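Local coordinates for protein chitin elicitor receptor kinase 1 (Arabidopsis thaliana, PDB 4EBY) that probably senses fungal chitin at the surface of plant cells through its LysM ectodomain and triggers immune signalling as a receptor kinase that chitin brings together as dimers, at residues T88-R91 with V92-N96; M103-L106 with Q107-P111. All coordinates share one frame; numbering follows the deposited sequence.

Interaction 1 of 2, residues T88-R91 with V92-N96; sequences TYER and VAISN. With NAG (2-acetamido-2-deoxy-beta-D-glucopyranose), chain F; NAG (2-acetamido-2-deoxy-beta-D-glucopyranose), chain C.
Thr-88 and Val-92 open a local contact along helix 89-96, the first helix of the second LysM domain, and its N-cap. Thr-88 is that cap. Its OG1 accepts from Arg-91 N at 2.9 Å, and its carbonyl O accepts from Val-92 N, also at 2.9 Å. The next two backbone bonds run from Ala-93 N to Tyr-89 O and from Ile-94 N to Glu-90 O. The far end widens into a pi-type turn. There Arg-91 O takes two donors, Ser-95 N at 2.9 Å and Asn-96 N at 3.2 Å. The second lies in the carbonyl plane, while the first is tilted 29° from it. Ile-94 has CG1 between its backbone N and carbonyl carbon (chi1 75°), which brings CG1 to 3.4 Å from Glu-90 O. The guanidinium of Arg-91 turns back to Asp-87 in a salt bridge. The helix end touches sugars that are probably N-linked. Ile-94 O accepts from N2 of the chain C NAG at 2.9 Å, and Ser-95 CB lies 3.3 Å from O7 of the chain F NAG. This is the N-capped first helix of the LysM beta-alpha-alpha-beta fold, here with a pi-type last turn.

Interaction 2 of 2, residues M103-L106 with Q107-P111; sequences MESL and QARNP. With NAG (2-acetamido-2-deoxy-beta-D-glucopyranose), chain E.
Ser-105 and Arg-109 meet one turn apart on helix 103-109, the second helix of a LysM domain with its beta-alpha-alpha-beta fold. The backbone bonds come first. Gln-107 N donates to Met-103 O at 2.9 Å, and Ala-108 N donates to Glu-104 O at 3.0 Å. Arg-109 N reaches Ser-105 O at 3.3 Å with an N-H...O angle of 136°, and its bond to Leu-106 O is weak.

Packing comes next. The CB atoms of Gln-107 and Ala-108 rest near the carbonyl oxygens of Met-103 and Glu-104. Leu-106 and Asn-110 lie side by side. Leu-106 also packs on Tyr-89, Val-92 and Val-125, so this flank faces the domain core. Arg-109 CG sits between the backbone N and the carbonyl carbon (chi1 72°), which lays the start of the chain against Ser-105 O, with CG 3.3 Å from that oxygen.

Arg-109 carries the side-chain polar contacts described here. Its chain bends at chi3. NE is hydrogen-bonded to Asn-124 OD1 on strand 122-128, and NH1 passes 3.5 Å from O5 of the chain E NAG. Ser-105 and Arg-109 belong to two separate pockets, probably of N-linked glycans. One water ties the two residues together: it donates to Ser-105 O at 2.8 Å and accepts from Arg-109 NH2 at 2.9 Å, at the edge of the guanidinium and in its plane.

Interaction 1 and interaction 2 lie on successive helices, 89-96 and then 103-109, of one LysM domain. Their centres are 11 Å apart, on the same side of the chain's centre. Leu-106 and Ala-93 pack against side chains and backbone. Tyr-89 O is 3.4 Å from Leu-106 CD1, and Val-92 CG1, 3.8 Å from Leu-106 CD1, gives a methyl-to-methyl pair. Ala-93 CB lies against Met-103 N. Tyr-89 OH lies against Asn-110 CB and is hydrogen-bonded to Phe-112 O. The helices thus pack together as the alpha-alpha part of the LysM fold, between strands 74-82 and 122-128. Both touch sugars that are probably N-linked glycans on sequon asparagines, so these contacts need not mark the chitin groove.

Interaction 1 of 2, residues T88-R91 with V92-N96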
ATOM      1  N   THR A  88       2.915  19.365  -2.768  1.00 22.90           N
ATOM      2  CA  THR A  88       2.825  19.688  -1.361  1.00 21.75           C
ATOM      3  C   THR A  88       2.805  18.362  -0.632  1.00 18.30           C
ATOM      4  O   THR A  88       2.515  17.326  -1.243  1.00 20.68           O
ATOM      5  CB  THR A  88       1.518  20.433  -1.018  1.00 26.94           C
ATOM      6  OG1 THR A  88       0.398  19.615  -1.379  1.00 27.02           O
ATOM      7  CG2 THR A  88       1.445  21.745  -1.787  1.00 27.38           C
ATOM      8  N   TYR A  89       3.117  18.377   0.655  1.00 21.76           N
ATOM      9  CA  TYR A  89       3.040  17.141   1.431  1.00 18.72           C
ATOM     10  C   TYR A  89       1.636  16.555   1.396  1.00 21.78           C
ATOM     11  O   TYR A  89       1.471  15.332   1.285  1.00 21.36           O
ATOM     12  CB  TYR A  89       3.487  17.376   2.865  1.00 20.62           C
ATOM     13  CG  TYR A  89       4.982  17.594   3.028  1.00 20.23           C
ATOM     14  CD1 TYR A  89       5.908  16.739   2.444  1.00 17.38           C
ATOM     15  CD2 TYR A  89       5.464  18.662   3.785  1.00 24.65           C
ATOM     16  CE1 TYR A  89       7.282  16.940   2.611  1.00 18.92           C
ATOM     17  CE2 TYR A  89       6.838  18.875   3.945  1.00 21.72           C
ATOM     18  CZ  TYR A  89       7.735  18.010   3.361  1.00 21.79           C
ATOM     19  OH  TYR A  89       9.094  18.217   3.525  1.00 21.96           O
ATOM     20  N   GLU A  90       0.631  17.423   1.471  1.00 21.45           N
ATOM     21  CA  GLU A  90      -0.756  16.969   1.408  1.00 22.80           C
ATOM     22  C   GLU A  90      -1.008  16.261   0.080  1.00 23.23           C
ATOM     23  O   GLU A  90      -1.525  15.144   0.042  1.00 20.67           O
ATOM     24  CB  GLU A  90      -1.734  18.146   1.560  1.00 24.03           C
ATOM     25  CG  GLU A  90      -3.190  17.701   1.464  1.00 30.44           C
ATOM     26  CD  GLU A  90      -4.147  18.817   1.072  1.00 52.58           C
ATOM     27  OE1 GLU A  90      -3.788  19.655   0.216  1.00 60.89           O
ATOM     28  OE2 GLU A  90      -5.271  18.839   1.615  1.00 57.31           O
ATOM     29  N   ARG A  91      -0.635  16.894  -1.024  1.00 21.92           N
ATOM     30  CA  ARG A  91      -0.910  16.283  -2.324  1.00 20.11           C
ATOM     31  C   ARG A  91      -0.157  14.974  -2.551  1.00 20.85           C
ATOM     32  O   ARG A  91      -0.697  14.016  -3.108  1.00 20.00           O
ATOM     33  CB  ARG A  91      -0.635  17.249  -3.468  1.00 25.71           C
ATOM     34  CG  ARG A  91      -1.448  16.883  -4.692  1.00 34.34           C
ATOM     35  CD  ARG A  91      -1.418  17.993  -5.709  1.00 37.24           C
ATOM     36  NE  ARG A  91      -0.081  18.110  -6.259  1.00 30.66           N
ATOM     37  CZ  ARG A  91       0.253  18.954  -7.227  1.00 36.96           C
ATOM     38  NH1 ARG A  91      -0.662  19.750  -7.758  1.00 39.85           N
ATOM     39  NH2 ARG A  91       1.501  18.992  -7.666  1.00 35.20           N
ATOM     40  N   VAL A  92       1.095  14.926  -2.113  1.00 18.76           N
ATOM     41  CA  VAL A  92       1.878  13.716  -2.261  1.00 17.43           C
ATOM     42  C   VAL A  92       1.223  12.551  -1.513  1.00 15.61           C
ATOM     43  O   VAL A  92       1.179  11.446  -2.028  1.00 17.12           O
ATOM     44  CB  VAL A  92       3.343  13.924  -1.813  1.00 17.28           C
ATOM     45  CG1 VAL A  92       4.107  12.603  -1.819  1.00 19.61           C
ATOM     46  CG2 VAL A  92       4.028  14.940  -2.759  1.00 18.34           C
ATOM     47  N   ALA A  93       0.718  12.811  -0.304  1.00 16.34           N
ATOM     48  CA  ALA A  93       0.099  11.758   0.504  1.00 13.91           C
ATOM     49  C   ALA A  93      -1.258  11.337  -0.071  1.00 17.09           C
ATOM     50  O   ALA A  93      -1.546  10.136  -0.185  1.00 19.08           O
ATOM     51  CB  ALA A  93      -0.052  12.218   1.960  1.00 15.99           C
ATOM     52  N   ILE A  94      -2.104  12.304  -0.406  1.00 16.69           N
ATOM     53  CA  ILE A  94      -3.486  11.948  -0.738  1.00 17.65           C
ATOM     54  C   ILE A  94      -3.660  11.525  -2.185  1.00 20.23           C
ATOM     55  O   ILE A  94      -4.551  10.735  -2.502  1.00 19.96           O
ATOM     56  CB  ILE A  94      -4.515  13.053  -0.388  1.00 19.43           C
ATOM     57  CG1 ILE A  94      -4.451  14.217  -1.375  1.00 27.02           C
ATOM     58  CG2 ILE A  94      -4.344  13.513   1.059  1.00 21.99           C
ATOM     59  CD1 ILE A  94      -5.620  15.179  -1.242  1.00 37.06           C
ATOM     60  N   SER A  95      -2.794  12.047  -3.050  1.00 17.94           N
ATOM     61  CA  SER A  95      -2.900  11.798  -4.474  1.00 17.32           C
ATOM     62  C   SER A  95      -1.773  10.898  -4.989  1.00 17.43           C
ATOM     63  O   SER A  95      -2.025   9.762  -5.416  1.00 17.53           O
ATOM     64  CB  SER A  95      -2.934  13.138  -5.227  1.00 24.66           C
ATOM     65  OG  SER A  95      -3.130  12.915  -6.610  1.00 31.64           O
ATOM     66  N   ASN A  96      -0.529  11.375  -4.931  1.00 17.10           N
ATOM     67  CA  ASN A  96       0.583  10.619  -5.523  1.00 14.90           C
ATOM     68  C   ASN A  96       0.753   9.227  -4.905  1.00 13.77           C
ATOM     69  O   ASN A  96       1.088   8.275  -5.597  1.00 16.25           O
ATOM     70  CB  ASN A  96       1.892  11.409  -5.430  1.00 16.08           C
ATOM     71  CG  ASN A  96       1.778  12.797  -6.053  1.00 19.94           C
ATOM     72  OD1 ASN A  96       1.071  13.657  -5.542  1.00 27.83           O
ATOM     73  ND2 ASN A  96       2.482  13.017  -7.141  1.00 26.71           N
TER
HETATM   74  C1  NAG F 810      -8.926  14.856  -8.327  1.00 34.70           C
HETATM   75  C2  NAG F 810      -8.340  15.006  -6.914  1.00 34.26           C
HETATM   76  C3  NAG F 810      -9.194  15.909  -6.035  1.00 45.89           C
HETATM   77  C4  NAG F 810      -9.506  17.209  -6.759  1.00 40.23           C
HETATM   78  C5  NAG F 810      -9.965  16.965  -8.197  1.00 40.59           C
HETATM   79  C6  NAG F 810     -10.128  18.286  -8.941  1.00 41.83           C
HETATM   80  C7  NAG F 810      -6.969  13.382  -5.787  1.00 46.73           C
HETATM   81  C8  NAG F 810      -6.705  11.924  -5.512  1.00 39.80           C
HETATM   82  N2  NAG F 810      -8.165  13.723  -6.264  1.00 34.89           N
HETATM   83  O3  NAG F 810      -8.507  16.183  -4.820  1.00 41.14           O
HETATM   84  O4  NAG F 810     -10.530  17.887  -6.065  1.00 45.26           O
HETATM   85  O5  NAG F 810      -9.035  16.145  -8.884  1.00 37.14           O
HETATM   86  O6  NAG F 810      -8.903  18.989  -8.923  1.00 41.43           O
HETATM   87  O7  NAG F 810      -6.087  14.213  -5.572  1.00 53.27           O
HETATM   88  C1  NAG C   1      -7.251  10.078  -0.120  1.00 19.26           C
HETATM   89  C2  NAG C   1      -8.062   9.815  -1.397  1.00 20.13           C
HETATM   90  C3  NAG C   1      -8.821  11.077  -1.826  1.00 27.64           C
HETATM   91  C4  NAG C   1      -9.568  11.734  -0.671  1.00 32.22           C
HETATM   92  C5  NAG C   1      -8.687  11.811   0.573  1.00 24.14           C
HETATM   93  C6  NAG C   1      -9.445  12.337   1.789  1.00 32.93           C
HETATM   94  C7  NAG C   1      -7.359   8.334  -3.224  1.00 23.84           C
HETATM   95  C8  NAG C   1      -6.433   8.112  -4.399  1.00 19.02           C
HETATM   96  N2  NAG C   1      -7.169   9.419  -2.463  1.00 19.82           N
HETATM   97  O3  NAG C   1      -9.723  10.794  -2.885  1.00 31.80           O
HETATM   98  O4  NAG C   1      -9.936  13.046  -1.052  1.00 36.03           O
HETATM   99  O5  NAG C   1      -8.163  10.531   0.877  1.00 21.85           O
HETATM  100  O6  NAG C   1     -10.509  11.451   2.079  1.00 36.72           O
HETATM  101  O7  NAG C   1      -8.250   7.518  -2.991  1.00 23.57           O

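Interaction 2 of 2, residues M103-L106 with Q107-P111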
ATOM      1  N   MET A 103       0.207  13.058   5.261  1.00 17.01           N
ATOM      2  CA  MET A 103       0.947  14.303   5.153  1.00 19.11           C
ATOM      3  C   MET A 103       1.763  14.535   6.411  1.00 21.52           C
ATOM      4  O   MET A 103       2.878  15.038   6.339  1.00 21.21           O
ATOM      5  CB  MET A 103       0.019  15.482   4.876  1.00 24.41           C
ATOM      6  CG  MET A 103      -1.076  15.662   5.880  1.00 29.35           C
ATOM      7  SD  MET A 103      -2.094  17.056   5.375  1.00 62.19           S
ATOM      8  CE  MET A 103      -0.868  18.350   5.498  1.00 39.27           C
ATOM      9  N   GLU A 104       1.223  14.148   7.563  1.00 21.02           N
ATOM     10  CA  GLU A 104       1.960  14.338   8.807  1.00 18.82           C
ATOM     11  C   GLU A 104       3.239  13.503   8.825  1.00 17.38           C
ATOM     12  O   GLU A 104       4.294  13.968   9.294  1.00 20.54           O
ATOM     13  CB  GLU A 104       1.074  13.991  10.016  1.00 22.94           C
ATOM     14  CG  GLU A 104      -0.115  14.926  10.205  1.00 32.46           C
ATOM     15  CD  GLU A 104      -1.319  14.624   9.302  1.00 38.85           C
ATOM     16  OE1 GLU A 104      -1.322  13.633   8.528  1.00 26.89           O
ATOM     17  OE2 GLU A 104      -2.289  15.409   9.374  1.00 44.25           O
ATOM     18  N   SER A 105       3.147  12.273   8.324  1.00 16.69           N
ATOM     19  CA  SER A 105       4.312  11.394   8.273  1.00 15.42           C
ATOM     20  C   SER A 105       5.379  11.986   7.354  1.00 19.53           C
ATOM     21  O   SER A 105       6.565  12.039   7.704  1.00 19.38           O
ATOM     22  CB  SER A 105       3.916   9.986   7.818  1.00 20.04           C
ATOM     23  OG  SER A 105       5.056   9.149   7.665  1.00 17.33           O
ATOM     24  N   LEU A 106       4.943  12.437   6.184  1.00 17.85           N
ATOM     25  CA  LEU A 106       5.880  13.054   5.236  1.00 15.53           C
ATOM     26  C   LEU A 106       6.571  14.265   5.831  1.00 19.26           C
ATOM     27  O   LEU A 106       7.787  14.417   5.707  1.00 18.56           O
ATOM     28  CB  LEU A 106       5.164  13.470   3.955  1.00 17.47           C
ATOM     29  CG  LEU A 106       4.730  12.363   3.019  1.00 17.60           C
ATOM     30  CD1 LEU A 106       3.833  12.932   1.918  1.00 19.46           C
ATOM     31  CD2 LEU A 106       5.969  11.663   2.406  1.00 17.03           C
ATOM     32  N   GLN A 107       5.801  15.139   6.479  1.00 18.16           N
ATOM     33  CA  GLN A 107       6.386  16.371   7.003  1.00 21.33           C
ATOM     34  C   GLN A 107       7.380  16.066   8.131  1.00 22.07           C
ATOM     35  O   GLN A 107       8.409  16.717   8.251  1.00 24.44           O
ATOM     36  CB  GLN A 107       5.283  17.331   7.455  1.00 19.49           C
ATOM     37  CG  GLN A 107       5.812  18.689   7.940  1.00 30.38           C
ATOM     38  CD  GLN A 107       4.707  19.741   8.071  1.00 46.73           C
ATOM     39  OE1 GLN A 107       3.726  19.736   7.317  1.00 43.67           O
ATOM     40  NE2 GLN A 107       4.863  20.642   9.038  1.00 54.77           N
ATOM     41  N   ALA A 108       7.096  15.055   8.944  1.00 19.82           N
ATOM     42  CA  ALA A 108       7.979  14.740  10.063  1.00 21.25           C
ATOM     43  C   ALA A 108       9.341  14.186   9.639  1.00 21.02           C
ATOM     44  O   ALA A 108      10.353  14.424  10.305  1.00 26.53           O
ATOM     45  CB  ALA A 108       7.277  13.776  11.048  1.00 23.15           C
ATOM     46  N   ARG A 109       9.370  13.465   8.519  1.00 17.18           N
ATOM     47  CA  ARG A 109      10.548  12.697   8.137  1.00 18.40           C
ATOM     48  C   ARG A 109      11.325  13.311   6.980  1.00 21.67           C
ATOM     49  O   ARG A 109      12.308  12.728   6.541  1.00 21.75           O
ATOM     50  CB  ARG A 109      10.172  11.257   7.760  1.00 19.04           C
ATOM     51  CG  ARG A 109       9.432  11.110   6.435  1.00 18.17           C
ATOM     52  CD  ARG A 109       8.684   9.767   6.350  1.00 18.93           C
ATOM     53  NE  ARG A 109       9.560   8.597   6.429  1.00 19.66           N
ATOM     54  CZ  ARG A 109       9.754   7.850   7.516  1.00 21.45           C
ATOM     55  NH1 ARG A 109      10.557   6.791   7.434  1.00 23.47           N
ATOM     56  NH2 ARG A 109       9.169   8.145   8.678  1.00 20.32           N
ATOM     57  N   ASN A 110      10.885  14.479   6.513  1.00 18.64           N
ATOM     58  CA  ASN A 110      11.594  15.220   5.452  1.00 19.75           C
ATOM     59  C   ASN A 110      11.895  16.621   5.948  1.00 20.81           C
ATOM     60  O   ASN A 110      11.129  17.161   6.748  1.00 22.79           O
ATOM     61  CB  ASN A 110      10.755  15.265   4.174  1.00 18.26           C
ATOM     62  CG  ASN A 110      10.586  13.900   3.564  1.00 18.19           C
ATOM     63  OD1 ASN A 110       9.530  13.252   3.710  1.00 21.33           O
ATOM     64  ND2 ASN A 110      11.631  13.426   2.924  1.00 15.51           N
ATOM     65  N   PRO A 111      13.021  17.217   5.490  1.00 19.60           N
ATOM     66  CA  PRO A 111      13.475  18.482   6.079  1.00 18.77           C
ATOM     67  C   PRO A 111      12.926  19.733   5.398  1.00 22.13           C
ATOM     68  O   PRO A 111      13.160  20.844   5.887  1.00 23.57           O
ATOM     69  CB  PRO A 111      14.995  18.416   5.905  1.00 21.70           C
ATOM     70  CG  PRO A 111      15.155  17.671   4.587  1.00 21.69           C
ATOM     71  CD  PRO A 111      14.073  16.583   4.675  1.00 19.90           C
TER
HETATM   72  C1  NAG E   1      13.516   4.777   6.732  1.00 19.45           C
HETATM   73  C2  NAG E   1      14.687   4.003   7.351  1.00 21.94           C
HETATM   74  C3  NAG E   1      14.973   4.582   8.730  1.00 28.89           C
HETATM   75  C4  NAG E   1      15.255   6.071   8.599  1.00 35.14           C
HETATM   76  C5  NAG E   1      14.152   6.781   7.832  1.00 33.92           C
HETATM   77  C6  NAG E   1      14.528   8.246   7.605  1.00 28.00           C
HETATM   78  C7  NAG E   1      15.257   1.637   7.068  1.00 27.12           C
HETATM   79  C8  NAG E   1      14.766   0.210   7.147  1.00 22.41           C
HETATM   80  N2  NAG E   1      14.413   2.582   7.484  1.00 22.45           N
HETATM   81  O3  NAG E   1      16.079   3.915   9.315  1.00 31.39           O
HETATM   82  O4  NAG E   1      15.313   6.675   9.867  1.00 46.06           O
HETATM   83  O5  NAG E   1      13.910   6.129   6.603  1.00 29.20           O
HETATM   84  O6  NAG E   1      15.662   8.371   6.765  1.00 37.31           O
HETATM   85  O7  NAG E   1      16.389   1.877   6.638  1.00 26.95           O
HETATM   86  O   HOH W   1       7.440  10.231   9.707  1.00 22.02           O